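S-adenosylmethionine:tRNA ribosyltransferase-isomerase (Thermus thermophilus, PDB 1WDI) probably transfers the ribose part of S-adenosylmethionine to the 7-aminomethyl group of 7-deazaguanine in preQ1-tRNA and isomerises it, giving epoxyqueuosine in the tRNA. Local coordinates at residues Met26-Val31 against Leu338-Leu343; Ile285-Thr290 against Leu311-Leu316. All coordinates share one frame; numbering follows the deposited sequence.

Contact 1 of 2, residues Met26-Val31 against Leu338-Leu343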
ATOM      1  N   MET A  26     -10.561  14.433  -8.883  1.00 24.16           N
ATOM      2  CA  MET A  26     -11.076  14.769 -10.204  1.00 24.00           C
ATOM      3  C   MET A  26     -10.502  13.760 -11.197  1.00 21.55           C
ATOM      4  O   MET A  26     -10.808  13.792 -12.387  1.00 21.19           O
ATOM      5  CB  MET A  26     -10.712  16.202 -10.602  1.00 26.74           C
ATOM      6  CG  MET A  26     -11.645  17.265 -10.009  1.00 31.48           C
ATOM      7  SD  MET A  26     -13.395  17.061 -10.477  1.00 37.58           S
ATOM      8  CE  MET A  26     -13.379  17.732 -12.167  1.00 34.78           C
ATOM      9  N   ALA A  27      -9.664  12.860 -10.691  1.00 19.59           N
ATOM     10  CA  ALA A  27      -9.105  11.801 -11.525  1.00 17.32           C
ATOM     11  C   ALA A  27     -10.305  10.995 -12.022  1.00 19.03           C
ATOM     12  O   ALA A  27     -11.326  10.912 -11.339  1.00 18.88           O
ATOM     13  CB  ALA A  27      -8.190  10.909 -10.697  1.00 18.67           C
ATOM     14  N   ARG A  28     -10.201  10.398 -13.202  1.00 20.22           N
ATOM     15  CA  ARG A  28     -11.319   9.620 -13.719  1.00 20.43           C
ATOM     16  C   ARG A  28     -11.516   8.324 -12.933  1.00 21.41           C
ATOM     17  O   ARG A  28     -10.587   7.818 -12.302  1.00 21.42           O
ATOM     18  CB  ARG A  28     -11.107   9.316 -15.205  1.00 20.77           C
ATOM     19  CG  ARG A  28     -11.026  10.575 -16.071  1.00 22.24           C
ATOM     20  CD  ARG A  28     -10.835  10.236 -17.536  1.00 21.07           C
ATOM     21  NE  ARG A  28     -11.968   9.479 -18.058  1.00 21.31           N
ATOM     22  CZ  ARG A  28     -12.054   9.029 -19.304  1.00 22.91           C
ATOM     23  NH1 ARG A  28     -11.071   9.260 -20.163  1.00 22.69           N
ATOM     24  NH2 ARG A  28     -13.119   8.337 -19.684  1.00 22.35           N
ATOM     25  N   LEU A  29     -12.739   7.806 -12.961  1.00 20.16           N
ATOM     26  CA  LEU A  29     -13.064   6.572 -12.265  1.00 19.86           C
ATOM     27  C   LEU A  29     -13.890   5.676 -13.176  1.00 19.09           C
ATOM     28  O   LEU A  29     -14.989   6.048 -13.599  1.00 16.96           O
ATOM     29  CB  LEU A  29     -13.865   6.865 -10.985  1.00 18.88           C
ATOM     30  CG  LEU A  29     -14.441   5.650 -10.252  1.00 18.13           C
ATOM     31  CD1 LEU A  29     -13.296   4.799  -9.685  1.00 18.45           C
ATOM     32  CD2 LEU A  29     -15.369   6.102  -9.135  1.00 19.98           C
ATOM     33  N   MET A  30     -13.355   4.502 -13.499  1.00 18.26           N
ATOM     34  CA  MET A  30     -14.095   3.569 -14.331  1.00 19.06           C
ATOM     35  C   MET A  30     -14.771   2.587 -13.391  1.00 19.62           C
ATOM     36  O   MET A  30     -14.102   1.903 -12.611  1.00 21.15           O
ATOM     37  CB  MET A  30     -13.170   2.798 -15.291  1.00 17.46           C
ATOM     38  CG  MET A  30     -13.926   1.779 -16.140  1.00 21.79           C
ATOM     39  SD  MET A  30     -12.894   0.644 -17.131  1.00 25.35           S
ATOM     40  CE  MET A  30     -12.502   1.699 -18.486  1.00 19.72           C
ATOM     41  N   VAL A  31     -16.098   2.532 -13.443  1.00 18.93           N
ATOM     42  CA  VAL A  31     -16.837   1.599 -12.606  1.00 19.46           C
ATOM     43  C   VAL A  31     -17.186   0.390 -13.472  1.00 20.61           C
ATOM     44  O   VAL A  31     -17.795   0.540 -14.534  1.00 19.28           O
ATOM     45  CB  VAL A  31     -18.146   2.225 -12.072  1.00 19.39           C
ATOM     46  CG1 VAL A  31     -18.881   1.214 -11.183  1.00 17.91           C
ATOM     47  CG2 VAL A  31     -17.835   3.509 -11.284  1.00 20.17           C
ATOM     48  N   LEU A 338       0.036   7.671 -10.501  1.00 27.93           N
ATOM     49  CA  LEU A 338      -0.545   9.010 -10.521  1.00 27.73           C
ATOM     50  C   LEU A 338      -1.725   9.085 -11.480  1.00 26.05           C
ATOM     51  O   LEU A 338      -2.268  10.164 -11.729  1.00 25.28           O
ATOM     52  CB  LEU A 338       0.525  10.028 -10.935  1.00 30.33           C
ATOM     53  CG  LEU A 338       1.777  10.079 -10.048  1.00 32.84           C
ATOM     54  CD1 LEU A 338       2.807  11.023 -10.657  1.00 32.66           C
ATOM     55  CD2 LEU A 338       1.396  10.531  -8.645  1.00 32.01           C
ATOM     56  N   GLY A 339      -2.124   7.931 -12.006  1.00 24.34           N
ATOM     57  CA  GLY A 339      -3.219   7.886 -12.958  1.00 22.98           C
ATOM     58  C   GLY A 339      -4.620   7.883 -12.381  1.00 22.64           C
ATOM     59  O   GLY A 339      -4.867   8.408 -11.292  1.00 21.11           O
ATOM     60  N   ASP A 340      -5.542   7.282 -13.128  1.00 22.16           N
ATOM     61  CA  ASP A 340      -6.934   7.212 -12.719  1.00 22.14           C
ATOM     62  C   ASP A 340      -7.227   5.979 -11.890  1.00 21.84           C
ATOM     63  O   ASP A 340      -6.317   5.230 -11.537  1.00 24.05           O
ATOM     64  CB  ASP A 340      -7.842   7.261 -13.947  1.00 22.71           C
ATOM     65  CG  ASP A 340      -7.718   8.570 -14.692  1.00 25.00           C
ATOM     66  OD1 ASP A 340      -7.777   9.626 -14.025  1.00 25.93           O
ATOM     67  OD2 ASP A 340      -7.562   8.553 -15.930  1.00 22.43           O
ATOM     68  N   ALA A 341      -8.499   5.759 -11.590  1.00 21.42           N
ATOM     69  CA  ALA A 341      -8.874   4.623 -10.763  1.00 21.07           C
ATOM     70  C   ALA A 341      -9.987   3.777 -11.345  1.00 20.89           C
ATOM     71  O   ALA A 341     -10.694   4.192 -12.267  1.00 19.40           O
ATOM     72  CB  ALA A 341      -9.275   5.113  -9.379  1.00 18.68           C
ATOM     73  N   MET A 342     -10.132   2.581 -10.783  1.00 17.79           N
ATOM     74  CA  MET A 342     -11.158   1.644 -11.193  1.00 17.66           C
ATOM     75  C   MET A 342     -11.905   1.186  -9.949  1.00 16.64           C
ATOM     76  O   MET A 342     -11.300   0.972  -8.904  1.00 17.09           O
ATOM     77  CB  MET A 342     -10.528   0.418 -11.881  1.00 18.98           C
ATOM     78  CG  MET A 342     -11.525  -0.686 -12.218  1.00 17.18           C
ATOM     79  SD  MET A 342     -10.788  -2.189 -12.962  1.00 20.73           S
ATOM     80  CE  MET A 342     -10.641  -1.729 -14.686  1.00 17.95           C
ATOM     81  N   LEU A 343     -13.221   1.045 -10.061  1.00 16.24           N
ATOM     82  CA  LEU A 343     -14.030   0.560  -8.946  1.00 17.40           C
ATOM     83  C   LEU A 343     -14.736  -0.674  -9.469  1.00 18.38           C
ATOM     84  O   LEU A 343     -15.487  -0.596 -10.436  1.00 19.50           O
ATOM     85  CB  LEU A 343     -15.072   1.599  -8.504  1.00 14.71           C
ATOM     86  CG  LEU A 343     -16.076   1.101  -7.446  1.00 18.71           C
ATOM     87  CD1 LEU A 343     -15.346   0.816  -6.128  1.00 15.96           C
ATOM     88  CD2 LEU A 343     -17.176   2.157  -7.224  1.00 14.16           C
TER

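Contact 2 of 2, residues Ile285-Thr290 against Leu311-Leu316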
ATOM      1  N   ILE A 285      -2.062 -13.496  -4.973  1.00 32.12           N
ATOM      2  CA  ILE A 285      -3.455 -13.618  -5.386  1.00 27.84           C
ATOM      3  C   ILE A 285      -3.535 -13.514  -6.904  1.00 27.63           C
ATOM      4  O   ILE A 285      -3.083 -12.537  -7.500  1.00 25.79           O
ATOM      5  CB  ILE A 285      -4.342 -12.524  -4.739  1.00 27.44           C
ATOM      6  CG1 ILE A 285      -4.371 -12.711  -3.216  1.00 26.64           C
ATOM      7  CG2 ILE A 285      -5.763 -12.603  -5.292  1.00 21.40           C
ATOM      8  CD1 ILE A 285      -5.239 -11.707  -2.480  1.00 25.59           C
ATOM      9  N   ARG A 286      -4.108 -14.541  -7.519  1.00 27.42           N
ATOM     10  CA  ARG A 286      -4.246 -14.602  -8.967  1.00 27.62           C
ATOM     11  C   ARG A 286      -5.324 -15.631  -9.276  1.00 25.08           C
ATOM     12  O   ARG A 286      -5.691 -16.427  -8.413  1.00 24.17           O
ATOM     13  CB  ARG A 286      -2.919 -15.035  -9.602  1.00 29.19           C
ATOM     14  CG  ARG A 286      -2.412 -16.376  -9.082  1.00 35.05           C
ATOM     15  CD  ARG A 286      -1.056 -16.745  -9.672  1.00 40.52           C
ATOM     16  NE  ARG A 286      -1.131 -17.024 -11.103  1.00 44.96           N
ATOM     17  CZ  ARG A 286      -0.073 -17.237 -11.883  1.00 48.50           C
ATOM     18  NH1 ARG A 286       1.152 -17.203 -11.373  1.00 48.71           N
ATOM     19  NH2 ARG A 286      -0.242 -17.475 -13.180  1.00 48.68           N
ATOM     20  N   PRO A 287      -5.851 -15.626 -10.509  1.00 21.81           N
ATOM     21  CA  PRO A 287      -6.891 -16.592 -10.873  1.00 22.50           C
ATOM     22  C   PRO A 287      -6.328 -18.015 -10.781  1.00 23.04           C
ATOM     23  O   PRO A 287      -5.224 -18.273 -11.251  1.00 20.34           O
ATOM     24  CB  PRO A 287      -7.230 -16.214 -12.320  1.00 22.45           C
ATOM     25  CG  PRO A 287      -6.823 -14.761 -12.420  1.00 22.49           C
ATOM     26  CD  PRO A 287      -5.528 -14.745 -11.644  1.00 21.32           C
ATOM     27  N   PRO A 288      -7.071 -18.944 -10.160  1.00 23.72           N
ATOM     28  CA  PRO A 288      -8.382 -18.712  -9.553  1.00 24.37           C
ATOM     29  C   PRO A 288      -8.216 -18.399  -8.067  1.00 26.24           C
ATOM     30  O   PRO A 288      -7.308 -18.919  -7.417  1.00 25.98           O
ATOM     31  CB  PRO A 288      -9.087 -20.037  -9.774  1.00 25.26           C
ATOM     32  CG  PRO A 288      -7.969 -21.016  -9.505  1.00 26.18           C
ATOM     33  CD  PRO A 288      -6.784 -20.391 -10.241  1.00 26.08           C
ATOM     34  N   TYR A 289      -9.088 -17.550  -7.534  1.00 24.88           N
ATOM     35  CA  TYR A 289      -9.024 -17.205  -6.125  1.00 25.75           C
ATOM     36  C   TYR A 289     -10.389 -16.736  -5.647  1.00 27.01           C
ATOM     37  O   TYR A 289     -11.032 -15.910  -6.299  1.00 25.98           O
ATOM     38  CB  TYR A 289      -7.988 -16.101  -5.881  1.00 26.33           C
ATOM     39  CG  TYR A 289      -7.780 -15.803  -4.407  1.00 27.83           C
ATOM     40  CD1 TYR A 289      -6.960 -16.616  -3.617  1.00 27.67           C
ATOM     41  CD2 TYR A 289      -8.455 -14.753  -3.789  1.00 27.23           C
ATOM     42  CE1 TYR A 289      -6.827 -16.389  -2.246  1.00 30.43           C
ATOM     43  CE2 TYR A 289      -8.332 -14.520  -2.424  1.00 28.96           C
ATOM     44  CZ  TYR A 289      -7.520 -15.341  -1.657  1.00 30.76           C
ATOM     45  OH  TYR A 289      -7.422 -15.122  -0.303  1.00 36.45           O
ATOM     46  N   THR A 290     -10.837 -17.274  -4.515  1.00 25.70           N
ATOM     47  CA  THR A 290     -12.121 -16.886  -3.956  1.00 26.39           C
ATOM     48  C   THR A 290     -11.876 -15.911  -2.809  1.00 24.69           C
ATOM     49  O   THR A 290     -11.206 -16.243  -1.829  1.00 23.74           O
ATOM     50  CB  THR A 290     -12.899 -18.108  -3.427  1.00 29.09           C
ATOM     51  OG1 THR A 290     -13.165 -19.009  -4.509  1.00 30.79           O
ATOM     52  CG2 THR A 290     -14.227 -17.669  -2.806  1.00 28.47           C
ATOM     53  N   LEU A 311      -3.989  -9.785  -9.670  1.00 19.77           N
ATOM     54  CA  LEU A 311      -4.865  -9.803  -8.507  1.00 19.71           C
ATOM     55  C   LEU A 311      -6.236  -9.265  -8.928  1.00 18.96           C
ATOM     56  O   LEU A 311      -7.270  -9.825  -8.561  1.00 18.75           O
ATOM     57  CB  LEU A 311      -4.272  -8.950  -7.378  1.00 21.59           C
ATOM     58  CG  LEU A 311      -5.061  -8.866  -6.061  1.00 23.32           C
ATOM     59  CD1 LEU A 311      -4.134  -8.346  -4.955  1.00 20.17           C
ATOM     60  CD2 LEU A 311      -6.280  -7.954  -6.224  1.00 20.24           C
ATOM     61  N   VAL A 312      -6.252  -8.182  -9.700  1.00 18.66           N
ATOM     62  CA  VAL A 312      -7.533  -7.637 -10.150  1.00 18.88           C
ATOM     63  C   VAL A 312      -8.234  -8.691 -11.003  1.00 18.65           C
ATOM     64  O   VAL A 312      -9.440  -8.891 -10.881  1.00 20.80           O
ATOM     65  CB  VAL A 312      -7.351  -6.338 -10.977  1.00 20.86           C
ATOM     66  CG1 VAL A 312      -8.678  -5.943 -11.639  1.00 18.38           C
ATOM     67  CG2 VAL A 312      -6.880  -5.217 -10.071  1.00 20.19           C
ATOM     68  N   ALA A 313      -7.471  -9.380 -11.851  1.00 18.98           N
ATOM     69  CA  ALA A 313      -8.036 -10.424 -12.708  1.00 19.57           C
ATOM     70  C   ALA A 313      -8.722 -11.504 -11.868  1.00 19.56           C
ATOM     71  O   ALA A 313      -9.744 -12.063 -12.267  1.00 20.76           O
ATOM     72  CB  ALA A 313      -6.932 -11.062 -13.574  1.00 17.87           C
ATOM     73  N   ALA A 314      -8.150 -11.805 -10.711  1.00 18.89           N
ATOM     74  CA  ALA A 314      -8.727 -12.821  -9.834  1.00 20.57           C
ATOM     75  C   ALA A 314     -10.050 -12.340  -9.252  1.00 20.18           C
ATOM     76  O   ALA A 314     -10.959 -13.130  -9.004  1.00 21.13           O
ATOM     77  CB  ALA A 314      -7.749 -13.156  -8.699  1.00 19.66           C
ATOM     78  N   PHE A 315     -10.157 -11.034  -9.047  1.00 20.70           N
ATOM     79  CA  PHE A 315     -11.364 -10.452  -8.477  1.00 20.97           C
ATOM     80  C   PHE A 315     -12.457 -10.223  -9.519  1.00 20.88           C
ATOM     81  O   PHE A 315     -13.614 -10.581  -9.312  1.00 20.96           O
ATOM     82  CB  PHE A 315     -11.025  -9.120  -7.804  1.00 20.77           C
ATOM     83  CG  PHE A 315     -12.130  -8.578  -6.953  1.00 21.98           C
ATOM     84  CD1 PHE A 315     -12.473  -9.204  -5.755  1.00 23.02           C
ATOM     85  CD2 PHE A 315     -12.846  -7.454  -7.352  1.00 23.08           C
ATOM     86  CE1 PHE A 315     -13.514  -8.721  -4.964  1.00 21.99           C
ATOM     87  CE2 PHE A 315     -13.892  -6.964  -6.567  1.00 21.28           C
ATOM     88  CZ  PHE A 315     -14.225  -7.597  -5.374  1.00 20.10           C
ATOM     89  N   LEU A 316     -12.078  -9.639 -10.648  1.00 22.06           N
ATOM     90  CA  LEU A 316     -13.032  -9.327 -11.713  1.00 22.37           C
ATOM     91  C   LEU A 316     -13.178 -10.373 -12.822  1.00 21.77           C
ATOM     92  O   LEU A 316     -14.185 -10.383 -13.533  1.00 19.84           O
ATOM     93  CB  LEU A 316     -12.649  -7.981 -12.339  1.00 21.09           C
ATOM     94  CG  LEU A 316     -13.396  -7.481 -13.582  1.00 21.43           C
ATOM     95  CD1 LEU A 316     -14.876  -7.376 -13.297  1.00 16.88           C
ATOM     96  CD2 LEU A 316     -12.819  -6.130 -14.006  1.00 20.27           C
TER
HETATM   97  O   HOH W   1     -10.406 -15.849  -9.557  1.00 23.50           O

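Contact 1 of 2, residues Met26-Val31 against Leu338-Leu343
Arg-28 and Asp-340 open a parallel pairing of two beta strands, 28-32 beside 341-344, in a mixed sheet. CG of Asp-340 lies anti to its carbonyl carbon (chi1 -64°), which turns the carboxylate onto the start of the other strand. There OD1 of Asp-340 accepts the N-H of Arg-28, 2.7 Å from N to OD1, the nitrogen standing above the carboxylate plane. The same OD1 forms a salt bridge with Arg-334. The guanidinium of Arg-28 leads away, to the carbonyl of Glu-331 and the ring of Tyr-333, and its plane is turned 60° from the carboxylate. An alanine in place of Asp-340 would probably leave the Arg-28 N-H and the Arg-334 guanidinium without this shared acceptor. Beyond Asp-340 the backbone takes over: Ala-341 N gives to Arg-28 O, Met-30 N to Ala-341 O, and Leu-343 N to Met-30 O at 2.8 Å, all close to straight. On one face, CD1 of Leu-29 reaches across to CB of Ala-341 and CB of Leu-343, and Leu-343 packs on helix 48-51. On the other, Met-30 and Met-342 run side by side, pointing the same way against helix 318-330. Both chains are extended until they bend at the last torsion, near -80°, and SD of Met-30 comes 4.1 Å from CE of Met-342.

Contact 2 of 2, residues Ile285-Thr290 against Leu311-Leu316
Ile-285 has CG2 anti to its backbone N and CG1 anti to its carbonyl carbon (chi1 -64°), and Leu-311 has CG anti to its own N (chi1 -179°); these settings bring CG2 of Ile-285 to 3.9 Å from CG of Leu-311. A turn on, CB of Ala-314 sits 4.0 Å from CG2 of Ile-285. That methyl points toward residues 285-290 and is covered by them: C of Arg-286 lies 3.5 Å from CB of Ala-314, the Pro-287 ring closes over it through CD, and CB of Tyr-289 also approaches. CG of Pro-287 lies against the helix backbone, 3.7 Å from Ala-314 N, and touches CB of Ala-313. A cis peptide joins Pro-287 to Pro-288, before Tyr-289, whose ring is edge-to-face with Phe-291. Water 1 accepts from Tyr-289 N at 3.0 Å and lies 2.8 Å from Ala-314 O, to which it can donate, though other acceptors compete for its protons. No conventional hydrogen bond joins 285-290 to 311-316 directly; the carbonyl O of Ile-285 meets the CA-H of Leu-311, 3.4 Å from CA. The fit rests on apolar contact, Ile-285 against Leu-311 and the loop backbone and Pro-287 round the Ala-314 methyl, with the water as the likely polar link.

In the fold
From the N terminus, the chain enters contact 1 at strand 28-32, whose other edge pairs with strand 40-44. It then runs through most of the protein before residues 285-290 and, 21 residues past their end, residues 311-316 on helix 307-316 close the short loop of contact 2, which contains strand 296-300. Helix 318-330 follows, and the C-terminal strand 341-344 completes contact 1. Contact 2 is nested inside the long loop that contact 1 closes. Their centres are 20 Å apart, and the nearest atoms, about 5 Å apart, do not touch. Strand 341-344 relates them: it pairs with 28-32 and 296-300, while Ile-344 packs against Val-312, Phe-315 and Leu-316 of the helix in contact 2.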